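Local coordinates for benzoylformate decarboxylase (Mycobacterium smegmatis, PDB 4Q9D), which belongs to the thiamine pyrophosphate-dependent enzyme family and holds a magnesium ion in its C-terminal cofactor-binding domain, at residues 376-381 with 457-462; 358-363 with 525-530; 410-415 with 428-433. One frame throughout, in Å; residues are numbered along the deposited sequence.

Contact 1 (376-381 with 457-462); sequences MESTST and VVLRNG. With MG (magnesium ion), chain F.
At Thr381, chi1 of 70° lodges OG1 between the backbone N and the carbonyl carbon and turns CG2 outward to Leu459, whose own chi1 of -68° sends its isopropyl end (CG, CD1 and CD2) toward the threonine. The two side chains meet tip to tip, CG2 of Thr381 lying 3.6 Å from CD2 of Leu459. Both segments follow strands of the parallel sheet in the thiamine pyrophosphate domain, just where these chains leave the sheet, and the second ends the family's cofactor motif, which starts with the Gly-Asp-Gly that begins at Gly433 and runs on to Asn461.

Within 376-381 the turn is tied by the backbone bond from Thr381 N to Ser378 O and, between side chains, by Ser378 OG and Thr381 OG1 at 2.8 Å, where either hydroxyl may donate. Thr381 OG1 is also bonded to Tyr361 OH of helix 357-367, which fixes the rotation of the threonine and so the place of its methyl group.

The polar end of the contact is bridged by solvent. Asn461 ND2 donates to a water at 3.0 Å, and that water lies 3.2 Å from Ser380 OG. The amide is thus held at both ends, because its oxygen is a ligand of the magnesium ion alongside Asp434 OD1 and Glu463 O. A second water is itself a metal ligand, at 2.4 Å from the magnesium ion. Asn461 OD1 binds the magnesium ion directly, at 2.2 Å.

Contact 2 (358-363 with 525-530); sequences NAVYEV and LVVPTL
Val360 of helix 357-367 meets Val527 and Thr529 through a single methyl group, CG2, and the second segment can be followed outward from the sheet to see how this comes about in the C-terminal thiamine pyrophosphate-binding domain. Leu525 and Val526 are still fully in the strand: the backbone of Leu525 bonds to Phe456 and Val458 on one neighbouring strand, while that of Val526 bonds on the other side to Ala501 of strand 499-502 and to Val503 just after it.

Val527 is the first to reach the helix. Its CG1, anti to the backbone N at chi1 -177°, comes to 3.7 Å from Val360 CG2. The valines run alongside each other with their directions opposed, so these methyls meet side by side, and their CA atoms stay 7.9 Å apart. Pro528 starts its side chain away from the helix, closing the strand. At Thr529 the chain has left the sheet, yet its side chain again faces the helix: CG2 stands 3.8 Å from Val360 CG2, the two side chains crossing at about a right angle. The same Val360 methyl therefore spans the strand end and the loop after it. The threonine side chain also touches Asn461 and lies about 6 Å from the magnesium ion.

All three residues are buried, and the contact is apolar packing of a helix against one face of the parallel sheet. Val527 is flanked there by Val457 of strand 454-460 and Leu509 of helix 506-518, a helix that Val363 also touches, while helix 382-388 packs against Tyr361 and Asn358.

Contact 3 (410-415 with 428-433); sequences PAAVGI and VVATIG
No planar side chain enters where Ala412 and Ile415 meet Val428 and Ala430; in place of ring faces and edges, methyl groups of a helix rest on methyl groups of a strand. Val428 occupies the centre and uses both branches. Its chi1 of 175° directs CG1 to Ala412 CB, 3.9 Å away, and leaves CG2 to meet Ile415 CG2, also at 3.9 Å, the isoleucine and valine crossing at about a right angle. Two residues along the strand, Ala430 CB lies 4.3 Å from Ala412 CB, so the small alanine is set between two strand residues of the same face. Val429 points to the other side of the sheet.

The axes of 410-415 and 428-433 approach to 9.2 Å, consistent with the small alanines between them, and run almost exactly antiparallel, at 174°. Helix 50-64, from the N-terminal cofactor-binding domain of the same chain, packs in turn against this helix of the C-terminal one, with Met56 against Val413 and Ala63 against Ile415. Helix 408-421 links parallel strands 397-399 and 428-433, with strand 373-377 lying between them in the sheet, the beta-alpha-beta crossover of the thiamine pyrophosphate-binding fold.

In the fold
The three contacts share one parallel sheet, packed by helices. Strand 428-433 of contact 3 lies between the two strands of contact 1, with Val457 N bonded to Ala430 O and Glu377 O to Gly433 N, while strand 523-528 of contact 2 adjoins 454-460. Centres of contacts 1 and 2 are about 9 Å apart, those of 1 and 3 about 12 Å, and those of 2 and 3 about 17 Å. Tyr361 joins all three: besides its link to contact 1, its OH is hydrogen-bonded to Thr431 OG1 at 3.0 Å. Contact 1 carries Asn461 of the magnesium site, and strand 428-433 leads directly to its partner Asp434.

Contact 1 (376-381 with 457-462)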
loop_
_atom_site.group_PDB
_atom_site.type_symbol
_atom_site.label_atom_id
_atom_site.label_comp_id
_atom_site.label_asym_id
_atom_site.label_seq_id
_atom_site.Cartn_x
_atom_site.Cartn_y
_atom_site.Cartn_z
ATOM N N MET B 376 11.912 28.377 -14.577
ATOM C CA MET B 376 10.908 29.294 -14.033
ATOM C C MET B 376 10.328 28.762 -12.736
ATOM O O MET B 376 9.867 27.625 -12.684
ATOM C CB MET B 376 9.741 29.459 -15.029
ATOM C CG MET B 376 8.549 30.268 -14.447
ATOM S SD MET B 376 9.026 32.015 -14.170
ATOM C CE MET B 376 7.404 32.804 -14.219
ATOM N N GLU B 377 10.325 29.602 -11.707
ATOM C CA GLU B 377 9.710 29.275 -10.428
ATOM C C GLU B 377 9.273 30.566 -9.747
ATOM O O GLU B 377 9.856 30.976 -8.743
ATOM C CB GLU B 377 10.689 28.510 -9.538
ATOM C CG GLU B 377 10.039 27.822 -8.348
ATOM C CD GLU B 377 10.799 26.589 -7.902
ATOM O OE1 GLU B 377 11.469 26.650 -6.849
ATOM O OE2 GLU B 377 10.725 25.558 -8.602
ATOM N N SER B 378 8.286 31.234 -10.329
ATOM C CA SER B 378 7.806 32.508 -9.810
ATOM C C SER B 378 6.389 32.691 -10.313
ATOM O O SER B 378 6.160 33.306 -11.354
ATOM C CB SER B 378 8.694 33.655 -10.290
ATOM O OG SER B 378 8.223 34.901 -9.808
ATOM N N THR B 379 5.441 32.135 -9.572
ATOM C CA THR B 379 4.067 32.014 -10.063
ATOM C C THR B 379 3.380 33.370 -10.228
ATOM O O THR B 379 2.581 33.554 -11.150
ATOM C CB THR B 379 3.225 31.138 -9.139
ATOM O OG1 THR B 379 3.427 31.577 -7.796
ATOM C CG2 THR B 379 3.656 29.669 -9.257
ATOM N N SER B 380 3.718 34.322 -9.359
ATOM C CA SER B 380 3.167 35.667 -9.473
ATOM C C SER B 380 3.696 36.379 -10.728
ATOM O O SER B 380 3.190 37.431 -11.083
ATOM C CB SER B 380 3.423 36.513 -8.205
ATOM O OG SER B 380 4.808 36.727 -7.977
ATOM N N THR B 381 4.696 35.815 -11.412
ATOM C CA THR B 381 5.230 36.505 -12.594
ATOM C C THR B 381 5.151 35.736 -13.921
ATOM O O THR B 381 5.888 36.032 -14.867
ATOM C CB THR B 381 6.653 37.068 -12.353
ATOM O OG1 THR B 381 7.590 35.997 -12.262
ATOM C CG2 THR B 381 6.694 37.884 -11.055
ATOM N N VAL B 457 18.019 34.689 -10.741
ATOM C CA VAL B 457 17.438 36.005 -10.569
ATOM C C VAL B 457 16.274 35.870 -9.612
ATOM O O VAL B 457 15.236 35.294 -9.942
ATOM C CB VAL B 457 16.931 36.572 -11.892
ATOM C CG1 VAL B 457 16.229 37.933 -11.654
ATOM C CG2 VAL B 457 18.053 36.685 -12.876
ATOM N N VAL B 458 16.456 36.389 -8.410
ATOM C CA VAL B 458 15.483 36.192 -7.345
ATOM C C VAL B 458 14.622 37.435 -7.147
ATOM O O VAL B 458 15.122 38.510 -6.838
ATOM C CB VAL B 458 16.202 35.821 -6.016
ATOM C CG1 VAL B 458 15.209 35.740 -4.875
ATOM C CG2 VAL B 458 16.968 34.490 -6.174
ATOM N N LEU B 459 13.320 37.273 -7.313
ATOM C CA LEU B 459 12.393 38.391 -7.185
ATOM C C LEU B 459 11.906 38.532 -5.751
ATOM O O LEU B 459 11.033 37.790 -5.282
ATOM C CB LEU B 459 11.222 38.223 -8.167
ATOM C CG LEU B 459 11.544 38.342 -9.667
ATOM C CD1 LEU B 459 12.290 37.160 -10.190
ATOM C CD2 LEU B 459 10.237 38.496 -10.449
ATOM N N ARG B 460 12.499 39.494 -5.056
ATOM C CA ARG B 460 12.276 39.688 -3.640
ATOM C C ARG B 460 11.164 40.734 -3.392
ATOM O O ARG B 460 11.416 41.938 -3.388
ATOM C CB ARG B 460 13.602 40.102 -2.969
ATOM C CG ARG B 460 13.487 40.564 -1.467
ATOM C CD ARG B 460 13.492 39.377 -0.523
ATOM N NE ARG B 460 13.459 39.771 0.886
ATOM C CZ ARG B 460 12.588 39.302 1.763
ATOM N NH1 ARG B 460 11.680 38.402 1.372
ATOM N NH2 ARG B 460 12.624 39.733 3.025
ATOM N N ASN B 461 9.941 40.266 -3.180
ATOM C CA ASN B 461 8.847 41.155 -2.818
ATOM C C ASN B 461 8.336 40.949 -1.389
ATOM O O ASN B 461 7.339 41.556 -1.002
ATOM C CB ASN B 461 7.683 41.051 -3.829
ATOM C CG ASN B 461 7.124 39.642 -3.936
ATOM O OD1 ASN B 461 7.434 38.771 -3.125
ATOM N ND2 ASN B 461 6.285 39.415 -4.931
ATOM N N GLY B 462 9.000 40.094 -0.610
ATOM C CA GLY B 462 8.661 39.942 0.808
ATOM C C GLY B 462 7.431 39.076 1.101
ATOM O O GLY B 462 6.900 39.082 2.222
HETATM MG MG MG F . 7.585 36.553 -3.438
HETATM O O HOH W 1 5.330 36.605 -4.819
HETATM O O HOH W 2 8.688 36.989 -5.541
#

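Contact 2 (358-363 with 525-530)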
loop_
_atom_site.group_PDB
_atom_site.type_symbol
_atom_site.label_atom_id
_atom_site.label_comp_id
_atom_site.label_asym_id
_atom_site.label_seq_id
_atom_site.Cartn_x
_atom_site.Cartn_y
_atom_site.Cartn_z
ATOM N N ASN B 358 7.428 43.439 -14.335
ATOM C CA ASN B 358 7.477 43.807 -15.748
ATOM C C ASN B 358 8.833 44.440 -16.124
ATOM O O ASN B 358 9.425 44.102 -17.158
ATOM C CB ASN B 358 6.292 44.723 -16.082
ATOM C CG ASN B 358 6.236 45.088 -17.552
ATOM O OD1 ASN B 358 6.110 44.213 -18.409
ATOM N ND2 ASN B 358 6.340 46.385 -17.855
ATOM N N ALA B 359 9.342 45.336 -15.272
ATOM C CA ALA B 359 10.675 45.909 -15.479
ATOM C C ALA B 359 11.743 44.825 -15.483
ATOM O O ALA B 359 12.620 44.820 -16.335
ATOM C CB ALA B 359 10.995 46.925 -14.386
ATOM N N VAL B 360 11.679 43.918 -14.507
ATOM C CA VAL B 360 12.698 42.878 -14.349
ATOM C C VAL B 360 12.802 42.000 -15.582
ATOM O O VAL B 360 13.895 41.730 -16.064
ATOM C CB VAL B 360 12.393 41.924 -13.131
ATOM C CG1 VAL B 360 13.396 40.764 -13.094
ATOM C CG2 VAL B 360 12.392 42.687 -11.838
ATOM N N TYR B 361 11.659 41.519 -16.078
ATOM C CA TYR B 361 11.686 40.614 -17.231
ATOM C C TYR B 361 12.093 41.303 -18.528
ATOM O O TYR B 361 12.717 40.683 -19.386
ATOM C CB TYR B 361 10.365 39.865 -17.393
ATOM C CG TYR B 361 10.234 38.691 -16.442
ATOM C CD1 TYR B 361 10.529 37.394 -16.856
ATOM C CD2 TYR B 361 9.842 38.886 -15.116
ATOM C CE1 TYR B 361 10.433 36.304 -15.955
ATOM C CE2 TYR B 361 9.738 37.818 -14.226
ATOM C CZ TYR B 361 10.026 36.536 -14.647
ATOM O OH TYR B 361 9.889 35.505 -13.743
ATOM N N GLU B 362 11.781 42.592 -18.667
ATOM C CA GLU B 362 12.214 43.296 -19.885
ATOM C C GLU B 362 13.703 43.463 -19.876
ATOM O O GLU B 362 14.360 43.204 -20.872
ATOM C CB GLU B 362 11.567 44.679 -20.057
ATOM C CG GLU B 362 12.056 45.320 -21.373
ATOM C CD GLU B 362 11.511 46.717 -21.621
ATOM O OE1 GLU B 362 10.813 47.275 -20.730
ATOM O OE2 GLU B 362 11.805 47.254 -22.711
ATOM N N VAL B 363 14.262 43.869 -18.737
ATOM C CA VAL B 363 15.720 43.897 -18.632
ATOM C C VAL B 363 16.343 42.537 -18.963
ATOM O O VAL B 363 17.358 42.457 -19.652
ATOM C CB VAL B 363 16.196 44.324 -17.238
ATOM C CG1 VAL B 363 17.707 44.206 -17.156
ATOM C CG2 VAL B 363 15.736 45.755 -16.940
ATOM N N LEU B 525 21.327 37.099 -8.118
ATOM C CA LEU B 525 20.986 38.518 -8.171
ATOM C C LEU B 525 19.647 38.686 -7.472
ATOM O O LEU B 525 18.640 38.108 -7.880
ATOM C CB LEU B 525 20.919 39.020 -9.622
ATOM C CG LEU B 525 22.232 38.929 -10.411
ATOM C CD1 LEU B 525 22.033 39.390 -11.865
ATOM C CD2 LEU B 525 23.367 39.692 -9.744
ATOM N N VAL B 526 19.650 39.449 -6.396
ATOM C CA VAL B 526 18.447 39.676 -5.637
ATOM C C VAL B 526 17.838 41.015 -6.083
ATOM O O VAL B 526 18.475 42.059 -5.960
ATOM C CB VAL B 526 18.750 39.637 -4.120
ATOM C CG1 VAL B 526 17.454 39.727 -3.334
ATOM C CG2 VAL B 526 19.506 38.316 -3.760
ATOM N N VAL B 527 16.618 40.968 -6.622
ATOM C CA VAL B 527 15.974 42.131 -7.196
ATOM C C VAL B 527 14.730 42.514 -6.387
ATOM O O VAL B 527 13.719 41.813 -6.402
ATOM C CB VAL B 527 15.576 41.886 -8.656
ATOM C CG1 VAL B 527 14.967 43.162 -9.262
ATOM C CG2 VAL B 527 16.790 41.414 -9.493
ATOM N N PRO B 528 14.793 43.639 -5.663
ATOM C CA PRO B 528 13.594 43.999 -4.892
ATOM C C PRO B 528 12.454 44.374 -5.829
ATOM O O PRO B 528 12.635 45.193 -6.724
ATOM C CB PRO B 528 14.052 45.207 -4.054
ATOM C CG PRO B 528 15.576 45.150 -4.078
ATOM C CD PRO B 528 15.943 44.520 -5.398
ATOM N N THR B 529 11.290 43.770 -5.651
ATOM C CA THR B 529 10.197 44.017 -6.583
ATOM C C THR B 529 8.945 44.344 -5.781
ATOM O O THR B 529 8.913 44.159 -4.567
ATOM C CB THR B 529 9.907 42.788 -7.470
ATOM O OG1 THR B 529 9.531 41.702 -6.626
ATOM C CG2 THR B 529 11.152 42.382 -8.287
ATOM N N LEU B 530 7.908 44.806 -6.462
ATOM C CA LEU B 530 6.662 45.177 -5.794
ATOM C C LEU B 530 5.754 43.977 -5.563
ATOM O O LEU B 530 5.670 43.095 -6.417
ATOM C CB LEU B 530 5.912 46.225 -6.623
ATOM C CG LEU B 530 6.759 47.457 -6.966
ATOM C CD1 LEU B 530 6.118 48.207 -8.120
ATOM C CD2 LEU B 530 6.920 48.364 -5.765
#

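Contact 3 (410-415 with 428-433)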
loop_
_atom_site.group_PDB
_atom_site.type_symbol
_atom_site.label_atom_id
_atom_site.label_comp_id
_atom_site.label_asym_id
_atom_site.label_seq_id
_atom_site.Cartn_x
_atom_site.Cartn_y
_atom_site.Cartn_z
ATOM N N PRO B 410 17.383 23.588 -7.590
ATOM C CA PRO B 410 18.227 22.393 -7.830
ATOM C C PRO B 410 18.140 21.863 -9.262
ATOM O O PRO B 410 19.147 21.369 -9.783
ATOM C CB PRO B 410 17.713 21.353 -6.803
ATOM C CG PRO B 410 16.297 21.854 -6.404
ATOM C CD PRO B 410 16.436 23.404 -6.483
ATOM N N ALA B 411 16.965 21.934 -9.895
ATOM C CA ALA B 411 16.860 21.521 -11.300
ATOM C C ALA B 411 17.791 22.340 -12.202
ATOM O O ALA B 411 18.396 21.803 -13.137
ATOM C CB ALA B 411 15.403 21.634 -11.796
ATOM N N ALA B 412 17.899 23.641 -11.936
ATOM C CA ALA B 412 18.836 24.473 -12.700
ATOM C C ALA B 412 20.286 23.958 -12.591
ATOM O O ALA B 412 21.033 23.975 -13.566
ATOM C CB ALA B 412 18.761 25.935 -12.241
ATOM N N VAL B 413 20.684 23.549 -11.387
ATOM C CA VAL B 413 22.016 23.011 -11.149
ATOM C C VAL B 413 22.161 21.708 -11.948
ATOM O O VAL B 413 23.164 21.489 -12.632
ATOM C CB VAL B 413 22.251 22.721 -9.640
ATOM C CG1 VAL B 413 23.664 22.123 -9.407
ATOM C CG2 VAL B 413 22.087 23.985 -8.816
ATOM N N GLY B 414 21.144 20.845 -11.872
ATOM C CA GLY B 414 21.127 19.630 -12.678
ATOM C C GLY B 414 21.187 19.868 -14.186
ATOM O O GLY B 414 21.907 19.182 -14.899
ATOM N N ILE B 415 20.413 20.838 -14.677
ATOM C CA ILE B 415 20.421 21.161 -16.102
ATOM C C ILE B 415 21.802 21.639 -16.553
ATOM O O ILE B 415 22.306 21.222 -17.593
ATOM C CB ILE B 415 19.348 22.238 -16.436
ATOM C CG1 ILE B 415 17.935 21.633 -16.308
ATOM C CG2 ILE B 415 19.566 22.791 -17.854
ATOM C CD1 ILE B 415 16.834 22.696 -15.930
ATOM N N VAL B 428 22.234 29.037 -18.001
ATOM C CA VAL B 428 20.919 28.804 -17.427
ATOM C C VAL B 428 20.523 30.043 -16.646
ATOM O O VAL B 428 21.260 30.504 -15.755
ATOM C CB VAL B 428 20.899 27.578 -16.484
ATOM C CG1 VAL B 428 19.505 27.456 -15.801
ATOM C CG2 VAL B 428 21.213 26.328 -17.265
ATOM N N VAL B 429 19.370 30.590 -16.998
ATOM C CA VAL B 429 18.817 31.737 -16.292
ATOM C C VAL B 429 17.560 31.264 -15.564
ATOM O O VAL B 429 16.602 30.799 -16.178
ATOM C CB VAL B 429 18.462 32.866 -17.273
ATOM C CG1 VAL B 429 17.751 34.040 -16.529
ATOM C CG2 VAL B 429 19.731 33.316 -18.014
ATOM N N ALA B 430 17.581 31.376 -14.247
ATOM C CA ALA B 430 16.501 30.883 -13.423
ATOM C C ALA B 430 15.863 32.073 -12.749
ATOM O O ALA B 430 16.528 32.802 -12.017
ATOM C CB ALA B 430 17.047 29.862 -12.356
ATOM N N THR B 431 14.578 32.280 -12.996
ATOM C CA THR B 431 13.881 33.364 -12.326
ATOM C C THR B 431 13.005 32.761 -11.234
ATOM O O THR B 431 12.047 32.031 -11.521
ATOM C CB THR B 431 13.057 34.229 -13.322
ATOM O OG1 THR B 431 12.035 33.421 -13.912
ATOM C CG2 THR B 431 13.981 34.787 -14.438
ATOM N N ILE B 432 13.339 33.066 -9.985
ATOM C CA ILE B 432 12.758 32.373 -8.833
ATOM C C ILE B 432 12.175 33.377 -7.837
ATOM O O ILE B 432 12.845 34.356 -7.480
ATOM C CB ILE B 432 13.865 31.543 -8.086
ATOM C CG1 ILE B 432 14.716 30.743 -9.074
ATOM C CG2 ILE B 432 13.239 30.550 -7.068
ATOM C CD1 ILE B 432 13.940 29.578 -9.738
ATOM N N GLY B 433 10.948 33.155 -7.370
ATOM C CA GLY B 433 10.396 34.009 -6.316
ATOM C C GLY B 433 11.206 33.847 -5.015
ATOM O O GLY B 433 11.891 32.835 -4.828
#